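Local coordinates for solute-binding protein (PDB 2ZYO), which binds maltodextrins, here maltotetraose, and probably hands them to a membrane transporter for uptake into the cell, at residues V23-D28 with V56-Q61; L77-H82 with K282-S287; Y178-A183 with M212-K217. All coordinates share one frame; numbering follows the deposited sequence.

Contacts 1 and 2 belong to one side of the molecule, their centres about 10 Å apart. Strand 77-81 runs next to strand 20-25, and the Q61 side chain of contact 1 reaches the backbone of T79 in contact 2. Contact 3 sits on the opposite side of the chain's centre, its centre about 35 Å from that of contact 1 and about 32 Å from that of contact 2, although the nearest atoms of contacts 2 and 3 are about 11 Å apart. Bound glucose lies about 6 Å from the P81 side chain and about 9 Å from that of L58; the F181 side chain is about 12 Å from bound glucose.

Contact 1: V23-D28 with V56-Q61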
ATOM      1  N   VAL A  23     -17.804  -9.332  12.197  1.00  8.13           N
ATOM      2  CA  VAL A  23     -16.702  -8.570  11.626  1.00  7.66           C
ATOM      3  C   VAL A  23     -15.407  -9.327  11.907  1.00  8.10           C
ATOM      4  O   VAL A  23     -15.175  -9.742  13.040  1.00  9.67           O
ATOM      5  CB  VAL A  23     -16.628  -7.155  12.257  1.00  8.56           C
ATOM      6  CG1 VAL A  23     -15.378  -6.420  11.826  1.00 10.37           C
ATOM      7  CG2 VAL A  23     -17.866  -6.334  11.899  1.00  8.95           C
ATOM      8  N   TRP A  24     -14.583  -9.523  10.879  1.00  7.48           N
ATOM      9  CA  TRP A  24     -13.245 -10.090  11.070  1.00  8.27           C
ATOM     10  C   TRP A  24     -12.203  -8.982  11.054  1.00  8.99           C
ATOM     11  O   TRP A  24     -12.164  -8.173  10.125  1.00  8.38           O
ATOM     12  CB  TRP A  24     -12.904 -11.124   9.995  1.00  8.98           C
ATOM     13  CG  TRP A  24     -13.695 -12.399  10.053  1.00  9.71           C
ATOM     14  CD1 TRP A  24     -14.494 -12.833  11.073  1.00 10.44           C
ATOM     15  CD2 TRP A  24     -13.732 -13.420   9.052  1.00  9.69           C
ATOM     16  NE1 TRP A  24     -15.046 -14.052  10.755  1.00  9.76           N
ATOM     17  CE2 TRP A  24     -14.589 -14.438   9.524  1.00  9.13           C
ATOM     18  CE3 TRP A  24     -13.130 -13.568   7.795  1.00 10.75           C
ATOM     19  CZ2 TRP A  24     -14.859 -15.593   8.783  1.00 10.27           C
ATOM     20  CZ3 TRP A  24     -13.398 -14.717   7.058  1.00  9.72           C
ATOM     21  CH2 TRP A  24     -14.258 -15.712   7.555  1.00 10.34           C
ATOM     22  N   GLU A  25     -11.361  -8.953  12.082  1.00  8.72           N
ATOM     23  CA  GLU A  25     -10.322  -7.938  12.205  1.00  9.63           C
ATOM     24  C   GLU A  25      -8.967  -8.571  12.529  1.00 10.58           C
ATOM     25  O   GLU A  25      -8.902  -9.640  13.143  1.00 10.41           O
ATOM     26  CB  GLU A  25     -10.711  -6.896  13.265  1.00  8.40           C
ATOM     27  CG  GLU A  25      -9.720  -5.738  13.455  1.00  9.55           C
ATOM     28  CD  GLU A  25      -9.479  -4.935  12.187  1.00  9.06           C
ATOM     29  OE1 GLU A  25     -10.065  -3.842  12.060  1.00 10.24           O
ATOM     30  OE2 GLU A  25      -8.709  -5.393  11.315  1.00  9.95           O
ATOM     31  N   ASN A  26      -7.902  -7.889  12.105  1.00 11.52           N
ATOM     32  CA  ASN A  26      -6.514  -8.327  12.285  1.00 15.53           C
ATOM     33  C   ASN A  26      -6.230  -8.989  13.630  1.00 19.19           C
ATOM     34  O   ASN A  26      -6.505  -8.417  14.684  1.00 22.14           O
ATOM     35  CB  ASN A  26      -5.566  -7.140  12.080  1.00 15.56           C
ATOM     36  CG  ASN A  26      -4.109  -7.559  11.977  1.00 17.97           C
ATOM     37  OD1 ASN A  26      -3.788  -8.747  11.945  1.00 20.40           O
ATOM     38  ND2 ASN A  26      -3.220  -6.576  11.914  1.00 19.60           N
ATOM     39  N   ALA A  27      -5.667 -10.195  13.571  1.00 22.33           N
ATOM     40  CA  ALA A  27      -5.405 -10.997  14.765  1.00 23.66           C
ATOM     41  C   ALA A  27      -4.046 -10.715  15.406  1.00 24.37           C
ATOM     42  O   ALA A  27      -3.880 -10.918  16.610  1.00 24.07           O
ATOM     43  CB  ALA A  27      -5.537 -12.478  14.441  1.00 22.86           C
ATOM     44  N   ASP A  28      -3.086 -10.251  14.607  1.00 26.19           N
ATOM     45  CA  ASP A  28      -1.708 -10.049  15.077  1.00 27.20           C
ATOM     46  C   ASP A  28      -1.462  -8.698  15.743  1.00 27.43           C
ATOM     47  O   ASP A  28      -0.533  -8.551  16.548  1.00 26.98           O
ATOM     48  CB  ASP A  28      -0.695 -10.280  13.943  1.00 29.72           C
ATOM     49  CG  ASP A  28      -0.840  -9.289  12.796  1.00 31.52           C
ATOM     50  OD1 ASP A  28      -0.785  -8.060  13.030  1.00 32.85           O
ATOM     51  OD2 ASP A  28      -0.987  -9.750  11.641  1.00 33.34           O
ATOM     52  N   VAL A  56      -8.985 -12.472  12.976  1.00 10.42           N
ATOM     53  CA  VAL A  56      -8.470 -13.200  11.813  1.00 11.15           C
ATOM     54  C   VAL A  56      -7.426 -12.338  11.107  1.00 12.43           C
ATOM     55  O   VAL A  56      -7.693 -11.181  10.762  1.00 12.20           O
ATOM     56  CB  VAL A  56      -9.575 -13.590  10.788  1.00 11.76           C
ATOM     57  CG1 VAL A  56      -8.996 -14.500   9.710  1.00 12.69           C
ATOM     58  CG2 VAL A  56     -10.760 -14.279  11.464  1.00 11.39           C
ATOM     59  N   ALA A  57      -6.242 -12.908  10.894  1.00 13.86           N
ATOM     60  CA  ALA A  57      -5.143 -12.198  10.247  1.00 14.55           C
ATOM     61  C   ALA A  57      -5.567 -11.688   8.876  1.00 12.73           C
ATOM     62  O   ALA A  57      -6.244 -12.395   8.131  1.00 13.59           O
ATOM     63  CB  ALA A  57      -3.934 -13.102  10.123  1.00 15.72           C
ATOM     64  N   LEU A  58      -5.172 -10.458   8.560  1.00 13.69           N
ATOM     65  CA  LEU A  58      -5.542  -9.818   7.296  1.00 14.04           C
ATOM     66  C   LEU A  58      -5.344 -10.717   6.078  1.00 13.75           C
ATOM     67  O   LEU A  58      -6.264 -10.897   5.278  1.00 13.36           O
ATOM     68  CB  LEU A  58      -4.774  -8.504   7.115  1.00 17.62           C
ATOM     69  CG  LEU A  58      -5.441  -7.165   7.459  1.00 21.61           C
ATOM     70  CD1 LEU A  58      -6.480  -7.255   8.573  1.00 21.89           C
ATOM     71  CD2 LEU A  58      -4.366  -6.149   7.801  1.00 24.15           C
ATOM     72  N   LEU A  59      -4.155 -11.301   5.955  1.00 14.38           N
ATOM     73  CA  LEU A  59      -3.816 -12.102   4.780  1.00 14.72           C
ATOM     74  C   LEU A  59      -4.346 -13.538   4.831  1.00 15.37           C
ATOM     75  O   LEU A  59      -4.066 -14.338   3.936  1.00 17.56           O
ATOM     76  CB  LEU A  59      -2.303 -12.073   4.516  1.00 16.24           C
ATOM     77  CG  LEU A  59      -1.700 -10.711   4.147  1.00 17.18           C
ATOM     78  CD1 LEU A  59      -0.201 -10.832   3.933  1.00 18.25           C
ATOM     79  CD2 LEU A  59      -2.373 -10.091   2.916  1.00 17.23           C
ATOM     80  N   LYS A  60      -5.119 -13.849   5.869  1.00 14.12           N
ATOM     81  CA  LYS A  60      -5.785 -15.146   5.986  1.00 13.64           C
ATOM     82  C   LYS A  60      -7.293 -15.050   5.769  1.00 13.25           C
ATOM     83  O   LYS A  60      -7.967 -16.069   5.602  1.00 13.76           O
ATOM     84  CB  LYS A  60      -5.495 -15.777   7.348  1.00 15.06           C
ATOM     85  CG  LYS A  60      -4.057 -16.232   7.514  1.00 18.33           C
ATOM     86  CD  LYS A  60      -3.906 -17.138   8.718  1.00 21.74           C
ATOM     87  CE  LYS A  60      -2.457 -17.550   8.918  1.00 22.72           C
ATOM     88  NZ  LYS A  60      -1.957 -18.433   7.826  1.00 24.72           N
ATOM     89  N   GLN A  61      -7.813 -13.825   5.759  1.00 12.19           N
ATOM     90  CA  GLN A  61      -9.260 -13.603   5.696  1.00 11.97           C
ATOM     91  C   GLN A  61      -9.902 -14.054   4.387  1.00 11.64           C
ATOM     92  O   GLN A  61     -11.001 -14.612   4.394  1.00 12.08           O
ATOM     93  CB  GLN A  61      -9.598 -12.139   5.977  1.00 10.90           C
ATOM     94  CG  GLN A  61      -9.441 -11.749   7.437  1.00 11.30           C
ATOM     95  CD  GLN A  61     -10.136 -10.449   7.790  1.00 10.21           C
ATOM     96  OE1 GLN A  61     -11.075 -10.023   7.114  1.00 10.70           O
ATOM     97  NE2 GLN A  61      -9.682  -9.814   8.861  1.00 10.96           N
TER
HETATM   98  O   HOH W   1      -2.782  -9.182   9.635  1.00 25.35           O
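The Q61 side chain runs alongside W24, the two heading opposite ways, with its amide plane 88° from the indole. Starting from its CB, the chain puts CG 4.1 Å from W24 CE3 and stays extended at chi2 (-164°), which carries CD to within 3.6 Å of W24 CB. OE1 also rests on that methylene and accepts from T79 N of the next strand. NE2 turns back to the loop before its helix and donates to V56 O at 3.1 Å, from above the carbonyl plane. Bonds at both ends of the amide thus fix its rotation. V56 CG2 lies over one face of the indole of W24, 3.9 Å from the centroid of the five-membered ring, a CH-pi contact. V56 N gives the bond between the segments, to E25 O at 2.8 Å. Farther out, L58 CD1 presses on N26 CB (3.6 Å), and a water spans N26 OD1 and L58 N. The same OD1 accepts from D28 N, closing an Asx turn. Strand 20-25, helix 30-47 and parallel strand 50-55 make a beta-alpha-beta crossover, and the contact joins the C-terminal end of strand 20-25 and the turn after it to the loop following strand 50-55, as in periplasmic binding proteins.

Contact 2: L77-H82 with K282-S287; sequences LVTWPH and KGWYLS
Y285 turns the edge of its ring toward the face of W80, an inclined edge-to-face pair with the planes 54° apart. CE2 comes over the five-membered part of the indole, 3.6 Å from W80 CD1. The CG of W80 stands between the backbone N and the carbonyl carbon (chi1 53°). On the same face of the sheet V78 CG2 packs on the CB of Y285. The other face carries a second apolar group: T79 CG2 lies 3.7 Å from W284 CZ3, L77 CB rests near the same ring, and L77 CD2 meets L286 CD1 at 4.1 Å.

Between these layers V78 and Y285 form an antiparallel hydrogen-bonded pair, V78 N to Y285 O and Y285 N to V78 O, the second at 2.8 Å. V78 O also faces the edge of the W284 ring, near its plane, at CE3. Beyond that pair two hydroxyls bond across the strands. Y285 OH donates to W80 O at 2.7 Å, nearly along the C=O axis, which pins the far end of the phenol. T79 OG1, anti to its backbone N, donates to G283 O at 2.8 Å from above the carbonyl plane. Outermost, K282 sends its amine away to a salt bridge with E318.

Strand 77-81 is bonded on its other side to strand 20-25, and K282 bonds through its backbone to K126 and A127 of strand 120-136. Helix 293-302 packs on the face of L77, W284 and L286, while Q61 and Q62 of helix 61-71 lie against W80 on the face shared with V78 and Y285.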
ATOM      1  N   LEU A  77     -18.591  -8.363   7.441  1.00  8.07           N
ATOM      2  CA  LEU A  77     -17.547  -7.434   7.023  1.00  7.71           C
ATOM      3  C   LEU A  77     -16.171  -8.060   7.191  1.00  7.94           C
ATOM      4  O   LEU A  77     -15.871  -8.657   8.226  1.00  8.74           O
ATOM      5  CB  LEU A  77     -17.632  -6.117   7.806  1.00  6.95           C
ATOM      6  CG  LEU A  77     -18.919  -5.284   7.729  1.00  7.67           C
ATOM      7  CD1 LEU A  77     -18.713  -3.964   8.449  1.00  9.08           C
ATOM      8  CD2 LEU A  77     -19.369  -5.041   6.290  1.00  8.19           C
ATOM      9  N   VAL A  78     -15.351  -7.920   6.153  1.00  8.05           N
ATOM     10  CA  VAL A  78     -13.989  -8.447   6.134  1.00  7.55           C
ATOM     11  C   VAL A  78     -13.021  -7.343   5.713  1.00  7.34           C
ATOM     12  O   VAL A  78     -13.445  -6.278   5.257  1.00  8.32           O
ATOM     13  CB  VAL A  78     -13.854  -9.662   5.179  1.00  7.05           C
ATOM     14  CG1 VAL A  78     -14.639 -10.860   5.717  1.00  9.29           C
ATOM     15  CG2 VAL A  78     -14.320  -9.301   3.768  1.00  9.44           C
ATOM     16  N   THR A  79     -11.725  -7.596   5.870  1.00  7.62           N
ATOM     17  CA  THR A  79     -10.709  -6.594   5.564  1.00 10.31           C
ATOM     18  C   THR A  79      -9.375  -7.208   5.142  1.00  9.92           C
ATOM     19  O   THR A  79      -8.926  -8.195   5.721  1.00 10.63           O
ATOM     20  CB  THR A  79     -10.517  -5.597   6.748  1.00  9.69           C
ATOM     21  OG1 THR A  79      -9.548  -4.603   6.399  1.00 10.46           O
ATOM     22  CG2 THR A  79     -10.089  -6.310   8.026  1.00  9.81           C
ATOM     23  N   TRP A  80      -8.773  -6.616   4.110  1.00  9.76           N
ATOM     24  CA  TRP A  80      -7.425  -6.961   3.640  1.00 11.36           C
ATOM     25  C   TRP A  80      -6.900  -5.865   2.707  1.00 10.59           C
ATOM     26  O   TRP A  80      -7.687  -5.061   2.203  1.00 10.57           O
ATOM     27  CB  TRP A  80      -7.384  -8.339   2.959  1.00 11.76           C
ATOM     28  CG  TRP A  80      -8.381  -8.563   1.856  1.00 11.45           C
ATOM     29  CD1 TRP A  80      -8.324  -8.072   0.581  1.00 13.19           C
ATOM     30  CD2 TRP A  80      -9.562  -9.373   1.921  1.00 10.75           C
ATOM     31  NE1 TRP A  80      -9.405  -8.514  -0.147  1.00 12.89           N
ATOM     32  CE2 TRP A  80     -10.183  -9.309   0.653  1.00 11.50           C
ATOM     33  CE3 TRP A  80     -10.166 -10.129   2.933  1.00 10.52           C
ATOM     34  CZ2 TRP A  80     -11.376  -9.984   0.367  1.00 10.91           C
ATOM     35  CZ3 TRP A  80     -11.347 -10.804   2.647  1.00 10.72           C
ATOM     36  CH2 TRP A  80     -11.941 -10.724   1.376  1.00 10.31           C
ATOM     37  N   PRO A  81      -5.567  -5.809   2.493  1.00 11.31           N
ATOM     38  CA  PRO A  81      -5.009  -4.864   1.517  1.00 10.58           C
ATOM     39  C   PRO A  81      -5.672  -4.987   0.141  1.00  9.87           C
ATOM     40  O   PRO A  81      -5.946  -6.101  -0.319  1.00 11.41           O
ATOM     41  CB  PRO A  81      -3.534  -5.270   1.453  1.00 10.99           C
ATOM     42  CG  PRO A  81      -3.258  -5.849   2.797  1.00 11.52           C
ATOM     43  CD  PRO A  81      -4.508  -6.584   3.169  1.00 11.07           C
ATOM     44  N   HIS A  82      -5.913  -3.845  -0.502  1.00  9.65           N
ATOM     45  CA  HIS A  82      -6.739  -3.767  -1.711  1.00 10.97           C
ATOM     46  C   HIS A  82      -6.157  -4.463  -2.941  1.00 11.20           C
ATOM     47  O   HIS A  82      -6.879  -4.718  -3.901  1.00 11.37           O
ATOM     48  CB  HIS A  82      -7.024  -2.303  -2.064  1.00 10.40           C
ATOM     49  CG  HIS A  82      -5.960  -1.674  -2.909  1.00 10.80           C
ATOM     50  ND1 HIS A  82      -4.806  -1.138  -2.377  1.00 10.55           N
ATOM     51  CD2 HIS A  82      -5.864  -1.512  -4.250  1.00  9.83           C
ATOM     52  CE1 HIS A  82      -4.051  -0.667  -3.352  1.00 11.13           C
ATOM     53  NE2 HIS A  82      -4.671  -0.880  -4.499  1.00 10.19           N
ATOM     54  N   LYS A 282      -6.231  -0.273   2.969  1.00  9.79           N
ATOM     55  CA  LYS A 282      -6.927  -1.306   3.727  1.00 10.65           C
ATOM     56  C   LYS A 282      -8.348  -0.822   3.972  1.00  9.82           C
ATOM     57  O   LYS A 282      -8.553   0.204   4.616  1.00 10.95           O
ATOM     58  CB  LYS A 282      -6.227  -1.586   5.061  1.00 14.16           C
ATOM     59  CG  LYS A 282      -4.875  -2.278   4.932  1.00 18.76           C
ATOM     60  CD  LYS A 282      -4.398  -2.872   6.255  1.00 21.21           C
ATOM     61  CE  LYS A 282      -4.193  -1.822   7.336  1.00 22.87           C
ATOM     62  NZ  LYS A 282      -3.744  -2.420   8.628  1.00 23.22           N
ATOM     63  N   GLY A 283      -9.324  -1.552   3.444  1.00 10.83           N
ATOM     64  CA  GLY A 283     -10.724  -1.179   3.618  1.00 10.26           C
ATOM     65  C   GLY A 283     -11.568  -2.269   4.244  1.00  9.72           C
ATOM     66  O   GLY A 283     -11.096  -3.387   4.464  1.00  8.91           O
ATOM     67  N   TRP A 284     -12.818  -1.923   4.545  1.00  8.77           N
ATOM     68  CA  TRP A 284     -13.836  -2.897   4.925  1.00  7.56           C
ATOM     69  C   TRP A 284     -14.582  -3.312   3.671  1.00  8.28           C
ATOM     70  O   TRP A 284     -14.997  -2.454   2.883  1.00  9.43           O
ATOM     71  CB  TRP A 284     -14.844  -2.288   5.902  1.00  8.30           C
ATOM     72  CG  TRP A 284     -14.345  -2.081   7.295  1.00  8.68           C
ATOM     73  CD1 TRP A 284     -14.219  -0.890   7.951  1.00  8.68           C
ATOM     74  CD2 TRP A 284     -13.922  -3.095   8.215  1.00  8.99           C
ATOM     75  NE1 TRP A 284     -13.736  -1.096   9.222  1.00 10.12           N
ATOM     76  CE2 TRP A 284     -13.542  -2.440   9.409  1.00  8.58           C
ATOM     77  CE3 TRP A 284     -13.817  -4.490   8.143  1.00  8.35           C
ATOM     78  CZ2 TRP A 284     -13.070  -3.136  10.528  1.00  8.44           C
ATOM     79  CZ3 TRP A 284     -13.343  -5.183   9.256  1.00  8.51           C
ATOM     80  CH2 TRP A 284     -12.974  -4.502  10.431  1.00  9.83           C
ATOM     81  N   TYR A 285     -14.758  -4.619   3.494  1.00  7.87           N
ATOM     82  CA  TYR A 285     -15.497  -5.163   2.352  1.00  8.31           C
ATOM     83  C   TYR A 285     -16.708  -5.948   2.833  1.00  7.27           C
ATOM     84  O   TYR A 285     -16.769  -6.359   3.991  1.00  7.03           O
ATOM     85  CB  TYR A 285     -14.590  -6.033   1.471  1.00  8.56           C
ATOM     86  CG  TYR A 285     -13.221  -5.430   1.262  1.00 10.05           C
ATOM     87  CD1 TYR A 285     -13.081  -4.144   0.742  1.00 12.53           C
ATOM     88  CD2 TYR A 285     -12.070  -6.133   1.604  1.00  8.89           C
ATOM     89  CE1 TYR A 285     -11.829  -3.573   0.566  1.00 12.09           C
ATOM     90  CE2 TYR A 285     -10.805  -5.571   1.425  1.00 10.20           C
ATOM     91  CZ  TYR A 285     -10.698  -4.292   0.909  1.00 13.24           C
ATOM     92  OH  TYR A 285      -9.460  -3.724   0.731  1.00 13.54           O
ATOM     93  N   LEU A 286     -17.673  -6.137   1.939  1.00  7.36           N
ATOM     94  CA  LEU A 286     -18.921  -6.812   2.264  1.00  8.23           C
ATOM     95  C   LEU A 286     -18.955  -8.198   1.634  1.00  7.53           C
ATOM     96  O   LEU A 286     -18.928  -8.331   0.407  1.00  8.49           O
ATOM     97  CB  LEU A 286     -20.110  -5.972   1.779  1.00  8.55           C
ATOM     98  CG  LEU A 286     -21.539  -6.483   1.990  1.00  8.34           C
ATOM     99  CD1 LEU A 286     -21.835  -6.755   3.457  1.00  8.41           C
ATOM    100  CD2 LEU A 286     -22.538  -5.488   1.412  1.00  9.16           C
ATOM    101  N   SER A 287     -19.016  -9.222   2.481  1.00  8.95           N
ATOM    102  CA  SER A 287     -19.062 -10.601   2.012  1.00  8.04           C
ATOM    103  C   SER A 287     -20.273 -10.835   1.122  1.00  8.60           C
ATOM    104  O   SER A 287     -21.378 -10.390   1.437  1.00  9.51           O
ATOM    105  CB  SER A 287     -19.107 -11.568   3.194  1.00  8.34           C
ATOM    106  OG  SER A 287     -19.409 -12.887   2.763  1.00  9.59           O
TER

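Contact 3: Y178-A183 with M212-K217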
ATOM      1  N   TYR A 178       9.126   1.802  -8.014  1.00  7.95           N
ATOM      2  CA  TYR A 178       8.041   2.223  -8.902  1.00  8.56           C
ATOM      3  C   TYR A 178       8.122   3.697  -9.299  1.00  8.89           C
ATOM      4  O   TYR A 178       7.913   4.032 -10.469  1.00  8.41           O
ATOM      5  CB  TYR A 178       6.666   1.917  -8.304  1.00  9.18           C
ATOM      6  CG  TYR A 178       5.531   2.375  -9.194  1.00  9.96           C
ATOM      7  CD1 TYR A 178       5.284   1.751 -10.415  1.00 11.83           C
ATOM      8  CD2 TYR A 178       4.718   3.445  -8.823  1.00 12.00           C
ATOM      9  CE1 TYR A 178       4.249   2.170 -11.241  1.00 11.26           C
ATOM     10  CE2 TYR A 178       3.682   3.873  -9.645  1.00 12.42           C
ATOM     11  CZ  TYR A 178       3.455   3.230 -10.850  1.00 13.57           C
ATOM     12  OH  TYR A 178       2.428   3.641 -11.674  1.00 17.05           O
ATOM     13  N   PHE A 179       8.438   4.570  -8.340  1.00  8.24           N
ATOM     14  CA  PHE A 179       8.488   6.009  -8.617  1.00  7.91           C
ATOM     15  C   PHE A 179       9.459   6.357  -9.744  1.00  8.37           C
ATOM     16  O   PHE A 179       9.223   7.301 -10.495  1.00  9.10           O
ATOM     17  CB  PHE A 179       8.756   6.836  -7.346  1.00  8.77           C
ATOM     18  CG  PHE A 179      10.203   6.891  -6.926  1.00  9.79           C
ATOM     19  CD1 PHE A 179      10.996   7.985  -7.263  1.00 10.04           C
ATOM     20  CD2 PHE A 179      10.765   5.863  -6.172  1.00 10.09           C
ATOM     21  CE1 PHE A 179      12.334   8.050  -6.869  1.00 10.57           C
ATOM     22  CE2 PHE A 179      12.104   5.915  -5.774  1.00 10.27           C
ATOM     23  CZ  PHE A 179      12.890   7.013  -6.122  1.00 10.92           C
ATOM     24  N   LEU A 180      10.533   5.577  -9.866  1.00  8.00           N
ATOM     25  CA  LEU A 180      11.510   5.771 -10.941  1.00  8.37           C
ATOM     26  C   LEU A 180      10.922   5.426 -12.307  1.00  8.91           C
ATOM     27  O   LEU A 180      11.222   6.090 -13.299  1.00 10.13           O
ATOM     28  CB  LEU A 180      12.780   4.954 -10.685  1.00  8.55           C
ATOM     29  CG  LEU A 180      13.599   5.311  -9.438  1.00  8.61           C
ATOM     30  CD1 LEU A 180      14.661   4.256  -9.153  1.00  9.63           C
ATOM     31  CD2 LEU A 180      14.236   6.688  -9.571  1.00  9.15           C
ATOM     32  N   PHE A 181      10.089   4.389 -12.351  1.00  7.73           N
ATOM     33  CA  PHE A 181       9.409   3.991 -13.582  1.00  7.95           C
ATOM     34  C   PHE A 181       8.290   4.969 -13.933  1.00  8.39           C
ATOM     35  O   PHE A 181       8.173   5.401 -15.081  1.00  8.49           O
ATOM     36  CB  PHE A 181       8.874   2.561 -13.464  1.00  8.13           C
ATOM     37  CG  PHE A 181       9.956   1.514 -13.457  1.00  8.49           C
ATOM     38  CD1 PHE A 181      10.300   0.851 -14.627  1.00  8.98           C
ATOM     39  CD2 PHE A 181      10.633   1.196 -12.283  1.00  8.70           C
ATOM     40  CE1 PHE A 181      11.301  -0.120 -14.633  1.00  9.25           C
ATOM     41  CE2 PHE A 181      11.641   0.226 -12.274  1.00  8.41           C
ATOM     42  CZ  PHE A 181      11.973  -0.432 -13.451  1.00  7.87           C
ATOM     43  N   ALA A 182       7.486   5.332 -12.934  1.00  8.34           N
ATOM     44  CA  ALA A 182       6.397   6.293 -13.117  1.00  8.69           C
ATOM     45  C   ALA A 182       6.903   7.652 -13.604  1.00  9.19           C
ATOM     46  O   ALA A 182       6.252   8.301 -14.425  1.00 11.06           O
ATOM     47  CB  ALA A 182       5.604   6.449 -11.830  1.00  9.14           C
ATOM     48  N   ALA A 183       8.069   8.066 -13.106  1.00  8.77           N
ATOM     49  CA  ALA A 183       8.702   9.325 -13.512  1.00  8.47           C
ATOM     50  C   ALA A 183       8.954   9.384 -15.016  1.00  9.76           C
ATOM     51  O   ALA A 183       8.885  10.453 -15.623  1.00 11.96           O
ATOM     52  CB  ALA A 183      10.006   9.527 -12.756  1.00  8.81           C
ATOM     53  N   MET A 212      14.430   1.572 -15.496  1.00  8.86           N
ATOM     54  CA  MET A 212      15.417   0.570 -15.078  1.00  8.84           C
ATOM     55  C   MET A 212      16.853   1.098 -15.183  1.00  9.24           C
ATOM     56  O   MET A 212      17.740   0.648 -14.452  1.00  9.30           O
ATOM     57  CB  MET A 212      15.247  -0.730 -15.878  1.00  8.89           C
ATOM     58  CG  MET A 212      16.131  -1.894 -15.413  1.00  9.33           C
ATOM     59  SD  MET A 212      15.843  -2.430 -13.709  1.00 11.22           S
ATOM     60  CE  MET A 212      14.636  -3.723 -13.968  1.00 11.64           C
ATOM     61  N   ASN A 213      17.080   2.048 -16.089  1.00  9.95           N
ATOM     62  CA  ASN A 213      18.377   2.722 -16.171  1.00  9.87           C
ATOM     63  C   ASN A 213      18.694   3.488 -14.889  1.00 11.40           C
ATOM     64  O   ASN A 213      19.853   3.562 -14.470  1.00 11.48           O
ATOM     65  CB  ASN A 213      18.431   3.673 -17.369  1.00 10.93           C
ATOM     66  CG  ASN A 213      18.579   2.946 -18.694  1.00 12.30           C
ATOM     67  OD1 ASN A 213      18.801   1.739 -18.739  1.00 13.32           O
ATOM     68  ND2 ASN A 213      18.451   3.688 -19.785  1.00 13.72           N
ATOM     69  N   GLU A 214      17.660   4.060 -14.272  1.00 11.54           N
ATOM     70  CA  GLU A 214      17.816   4.740 -12.988  1.00 12.42           C
ATOM     71  C   GLU A 214      18.120   3.730 -11.883  1.00 12.00           C
ATOM     72  O   GLU A 214      19.001   3.958 -11.056  1.00 13.08           O
ATOM     73  CB  GLU A 214      16.569   5.557 -12.633  1.00 14.05           C
ATOM     74  CG  GLU A 214      16.288   6.730 -13.571  1.00 18.38           C
ATOM     75  CD  GLU A 214      17.097   7.984 -13.255  1.00 21.62           C
ATOM     76  OE1 GLU A 214      18.207   7.877 -12.687  1.00 20.13           O
ATOM     77  OE2 GLU A 214      16.618   9.091 -13.587  1.00 25.12           O
ATOM     78  N   VAL A 215      17.389   2.615 -11.884  1.00 11.12           N
ATOM     79  CA  VAL A 215      17.631   1.510 -10.951  1.00 11.55           C
ATOM     80  C   VAL A 215      19.092   1.056 -11.018  1.00 11.05           C
ATOM     81  O   VAL A 215      19.760   0.923  -9.988  1.00 11.34           O
ATOM     82  CB  VAL A 215      16.680   0.313 -11.232  1.00 11.25           C
ATOM     83  CG1 VAL A 215      17.078  -0.918 -10.418  1.00 12.98           C
ATOM     84  CG2 VAL A 215      15.231   0.702 -10.952  1.00 11.53           C
ATOM     85  N   GLN A 216      19.578   0.836 -12.238  1.00 12.03           N
ATOM     86  CA  GLN A 216      20.958   0.427 -12.486  1.00 11.91           C
ATOM     87  C   GLN A 216      21.970   1.383 -11.854  1.00 12.20           C
ATOM     88  O   GLN A 216      22.960   0.944 -11.266  1.00 12.17           O
ATOM     89  CB  GLN A 216      21.206   0.308 -13.990  1.00 11.86           C
ATOM     90  CG  GLN A 216      22.541  -0.321 -14.362  1.00 12.89           C
ATOM     91  CD  GLN A 216      22.721  -0.453 -15.860  1.00 13.51           C
ATOM     92  OE1 GLN A 216      22.455   0.484 -16.616  1.00 15.43           O
ATOM     93  NE2 GLN A 216      23.179  -1.620 -16.298  1.00 17.59           N
ATOM     94  N   LYS A 217      21.707   2.685 -11.969  1.00 11.47           N
ATOM     95  CA  LYS A 217      22.594   3.715 -11.421  1.00 12.41           C
ATOM     96  C   LYS A 217      22.784   3.606  -9.908  1.00 11.39           C
ATOM     97  O   LYS A 217      23.846   3.952  -9.384  1.00 11.80           O
ATOM     98  CB  LYS A 217      22.093   5.110 -11.797  1.00 13.51           C
ATOM     99  CG  LYS A 217      22.386   5.501 -13.240  1.00 17.14           C
ATOM    100  CD  LYS A 217      21.611   6.745 -13.658  1.00 20.08           C
ATOM    101  CE  LYS A 217      22.084   7.992 -12.926  1.00 23.32           C
ATOM    102  NZ  LYS A 217      21.191   9.149 -13.212  1.00 27.51           N
TER
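L180 and F181 lean from helix 178-183 onto helix 212-217, and V215 CG2 meets both. It lies 4.0 Å from L180 CD1 and 3.9 Å from F181 CE2, with the valine and leucine side chains crossing at a slant. The L180 CB points toward the other helix, and its chi1 of -63° sets CG anti to the carbonyl carbon. The second methyl of the leucine, CD2, lies 4.0 Å from E214 CB. F181 starts off to one side and brings its ring in at the far end. Side by side with M212 and pointing the same way, it sets CZ 4.1 Å from M212 CB, while CE1 comes within 3.7 Å of M212 N. The ring is oblique to both M212 N and V215 CG2.

E214 lends only its CB to this apolar surface. Its chain bends at chi2 (-82°), and the carboxylate forms salt bridges with K217 of the same helix and with K184, the residue following 178-183, which probably balances its charge.

An alanine at F181 would probably open a gap beside M212 and V215 and would take away the ring that pairs edge-to-face with F174.

The two helix segments run 139° apart in direction, their axes 9.0 Å from each other at closest approach. M212 and V215 also touch H367 of helix 360-371, which carries the pocket residues W360 and N364, while Y175 and Y176, also in the sugar pocket, lie on helix 174-183. The contact thus packs helix 206-220 on the pocket-bearing helix 174-183, with helix 360-371 beside it, in an alpha/beta lobe of the solute-binding protein fold.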